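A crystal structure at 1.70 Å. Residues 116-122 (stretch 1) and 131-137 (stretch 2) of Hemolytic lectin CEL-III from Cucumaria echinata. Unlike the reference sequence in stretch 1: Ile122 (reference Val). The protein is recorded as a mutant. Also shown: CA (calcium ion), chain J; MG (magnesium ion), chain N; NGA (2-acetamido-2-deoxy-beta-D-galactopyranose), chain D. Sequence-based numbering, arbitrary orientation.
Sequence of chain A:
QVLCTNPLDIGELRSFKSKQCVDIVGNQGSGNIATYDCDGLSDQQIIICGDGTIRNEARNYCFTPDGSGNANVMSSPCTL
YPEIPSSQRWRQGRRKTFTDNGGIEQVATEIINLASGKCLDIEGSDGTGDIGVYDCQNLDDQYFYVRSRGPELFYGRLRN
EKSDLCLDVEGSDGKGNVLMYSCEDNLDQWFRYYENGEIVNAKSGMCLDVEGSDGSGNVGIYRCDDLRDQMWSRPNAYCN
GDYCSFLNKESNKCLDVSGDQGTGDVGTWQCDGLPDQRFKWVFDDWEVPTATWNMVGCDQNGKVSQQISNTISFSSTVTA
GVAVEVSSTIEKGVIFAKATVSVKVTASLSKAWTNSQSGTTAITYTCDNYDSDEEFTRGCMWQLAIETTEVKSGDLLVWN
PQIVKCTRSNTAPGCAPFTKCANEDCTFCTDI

Stretch 1, residues 116-122: SGKCLDI
Stretch 2 (131-137) IGVYDCQ

The two stretches form a short, strongly twisted antiparallel β-ladder, locked at one end by a disulfide and carrying a calcium-bound sugar on one face. The axes of strands 119-122 and 131-134 approach to 4.4 Å, with 131° between their N-to-C directions. The register pairs Cys119 with Tyr134 and Asp121 with Gly132 as hydrogen-bonded positions (CA-CA 5.4 and 5.3 Å), alternating with the non-hydrogen-bonded pairs Leu120-Val133 and Ile122-Ile131 (both 4.6 Å). Four backbone hydrogen bonds fix it: Cys119 N to Tyr134 O and Asp121 N to Gly132 O, each 2.8 Å; Tyr134 N to Cys119 O, 3.0 Å; Gly132 N to Asp121 O, 3.1 Å. The strand residues are extended or nearly so: phi runs from -52° at Leu120 to -149° at Tyr134, psi lies between 125° and 162°, and Gly132 alone has a negative psi, -155°.

Leu120, Ile122, Ile131 and Val133 share one buried, apolar face. Leu120 (chi1 t, chi2 p) brings CD1 to 3.6 Å from Ile131 CG2; Ile122 and Ile131, both m,t, meet at CG1-CG1, 4.0 Å.

Cys119 (chi1 -84°), Asp121 and Tyr134 occupy the other face. Asp121 (chi1 172°) binds calcium through OD1 at 2.4 Å, and Ile122 O binds it at 2.3 Å; the sugar NGA completes part of the shell with O3 and O4, 2.5 and 2.6 Å from the ion. Tyr134 (chi1 -167°, chi2 76°) lays a ring face against the sugar, CE1 to NGA C5 being 3.6 Å, a suitable apolar platform.

Beyond the ladder, Cys136 (chi1 m) points sideways, and its SG joins Cys119 SG at 2.1 Å, chi3 104°. Lys118 extends as m,t,t,m, so that NZ forms a salt bridge with Asp135 OD2 at 3.5 Å. Gly117, at phi/psi 72/13, suits the turn because positive phi favours glycine. Together the stretches bury 631 Å².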

# COMPACT_ATOMS: atom_id res chain seq x y z
N SER A 116 10.54 6.50 -26.20
CA SER A 116 10.12 5.76 -27.39
C SER A 116 8.65 5.91 -27.77
O SER A 116 8.25 5.60 -28.90
CB SER A 116 10.42 4.28 -27.19
OG SER A 116 9.57 3.72 -26.19
N GLY A 117 7.81 6.30 -26.80
CA GLY A 117 6.37 6.31 -27.04
C GLY A 117 5.79 4.89 -27.10
O GLY A 117 4.65 4.69 -27.51
N LYS A 118 6.58 3.90 -26.68
CA LYS A 118 6.09 2.52 -26.68
C LYS A 118 5.40 2.16 -25.37
O LYS A 118 5.73 2.72 -24.31
CB LYS A 118 7.21 1.55 -27.01
CG LYS A 118 7.70 1.71 -28.44
CD LYS A 118 8.83 0.78 -28.77
CE LYS A 118 9.22 0.90 -30.26
NZ LYS A 118 8.08 0.58 -31.22
N CYS A 119 4.45 1.22 -25.45
CA CYS A 119 3.70 0.79 -24.29
C CYS A 119 4.40 -0.32 -23.54
O CYS A 119 4.90 -1.28 -24.16
CB CYS A 119 2.33 0.26 -24.72
SG CYS A 119 1.01 1.46 -24.94
N LEU A 120 4.41 -0.24 -22.21
CA LEU A 120 4.70 -1.39 -21.39
C LEU A 120 3.79 -2.54 -21.83
O LEU A 120 2.59 -2.37 -21.99
CB LEU A 120 4.46 -1.08 -19.92
CG LEU A 120 5.01 -2.09 -18.91
CD1 LEU A 120 6.55 -2.10 -18.87
CD2 LEU A 120 4.42 -1.79 -17.52
N ASP A 121 4.38 -3.71 -22.04
CA ASP A 121 3.70 -4.76 -22.76
C ASP A 121 4.00 -6.13 -22.17
O ASP A 121 5.08 -6.35 -21.62
CB ASP A 121 4.13 -4.71 -24.24
CG ASP A 121 3.63 -5.89 -25.04
OD1 ASP A 121 2.41 -5.98 -25.28
OD2 ASP A 121 4.48 -6.71 -25.43
N ILE A 122 3.02 -7.03 -22.25
CA ILE A 122 3.25 -8.43 -21.92
C ILE A 122 3.27 -9.20 -23.26
O ILE A 122 2.46 -8.94 -24.16
CB ILE A 122 2.14 -8.99 -20.96
CG1 ILE A 122 1.96 -8.06 -19.75
CG2 ILE A 122 2.48 -10.39 -20.47
CD1 ILE A 122 0.76 -8.39 -18.89
N ILE A 131 7.84 -9.25 -19.91
CA ILE A 131 7.44 -7.86 -20.04
C ILE A 131 8.54 -7.02 -20.71
O ILE A 131 9.70 -7.04 -20.27
CB ILE A 131 7.00 -7.24 -18.67
CG1 ILE A 131 5.62 -7.76 -18.25
CG2 ILE A 131 6.96 -5.68 -18.74
CD1 ILE A 131 5.30 -7.56 -16.73
N GLY A 132 8.17 -6.35 -21.78
CA GLY A 132 9.01 -5.35 -22.43
C GLY A 132 8.20 -4.14 -22.81
O GLY A 132 7.17 -3.82 -22.17
N VAL A 133 8.68 -3.43 -23.83
CA VAL A 133 7.94 -2.33 -24.45
C VAL A 133 7.68 -2.71 -25.91
O VAL A 133 8.53 -3.35 -26.56
CB VAL A 133 8.67 -0.95 -24.35
CG1 VAL A 133 8.79 -0.48 -22.90
CG2 VAL A 133 10.05 -0.99 -25.01
N TYR A 134 6.52 -2.32 -26.40
CA TYR A 134 6.06 -2.69 -27.72
C TYR A 134 5.18 -1.57 -28.25
O TYR A 134 4.70 -0.72 -27.46
CB TYR A 134 5.25 -3.99 -27.64
CG TYR A 134 4.97 -4.66 -28.97
CD1 TYR A 134 5.97 -5.36 -29.64
CD2 TYR A 134 3.69 -4.62 -29.54
CE1 TYR A 134 5.72 -5.99 -30.86
CE2 TYR A 134 3.42 -5.24 -30.77
CZ TYR A 134 4.45 -5.93 -31.41
OH TYR A 134 4.20 -6.54 -32.60
N ASP A 135 4.98 -1.55 -29.56
CA ASP A 135 4.02 -0.66 -30.19
C ASP A 135 2.73 -0.73 -29.37
O ASP A 135 2.30 -1.82 -28.98
CB ASP A 135 3.74 -1.08 -31.66
CG ASP A 135 5.02 -1.16 -32.53
OD1 ASP A 135 5.12 -0.38 -33.50
OD2 ASP A 135 5.90 -2.01 -32.25
N CYS A 136 2.14 0.42 -29.05
CA CYS A 136 0.85 0.43 -28.37
C CYS A 136 -0.21 -0.12 -29.30
O CYS A 136 -0.51 0.50 -30.31
CB CYS A 136 0.49 1.85 -27.94
SG CYS A 136 1.57 2.48 -26.64
N GLN A 137 -0.79 -1.26 -28.98
CA GLN A 137 -1.81 -1.81 -29.89
C GLN A 137 -3.14 -2.17 -29.28
O GLN A 137 -3.87 -3.03 -29.80
CB GLN A 137 -1.28 -2.98 -30.71
CG GLN A 137 -0.15 -3.68 -30.11
CD GLN A 137 -0.57 -4.60 -29.03
OE1 GLN A 137 -1.23 -4.22 -28.04
NE2 GLN A 137 -0.17 -5.83 -29.17
CA CA J . 1.10 -7.95 -25.76
MG MG N . 11.27 -8.37 -18.95
C1 NGA D . 2.85 -10.22 -30.07
C2 NGA D . 1.68 -9.58 -29.33
C3 NGA D . 2.03 -8.12 -29.00
C4 NGA D . 3.37 -8.02 -28.25
C5 NGA D . 4.45 -8.78 -29.02
C6 NGA D . 5.79 -8.77 -28.29
C7 NGA D . -0.49 -10.39 -30.12
C8 NGA D . -1.59 -10.21 -31.13
N2 NGA D . 0.53 -9.53 -30.24
O1 NGA D . 2.58 -11.61 -30.31
O3 NGA D . 1.01 -7.55 -28.17
O4 NGA D . 3.28 -8.59 -26.93
O5 NGA D . 4.00 -10.13 -29.22
O6 NGA D . 6.70 -9.57 -29.07
O7 NGA D . -0.52 -11.27 -29.27
O HOH W 1 3.40 3.06 -29.82
O HOH W 2 -0.65 -6.31 -26.16
O HOH W 3 10.81 -10.55 -19.58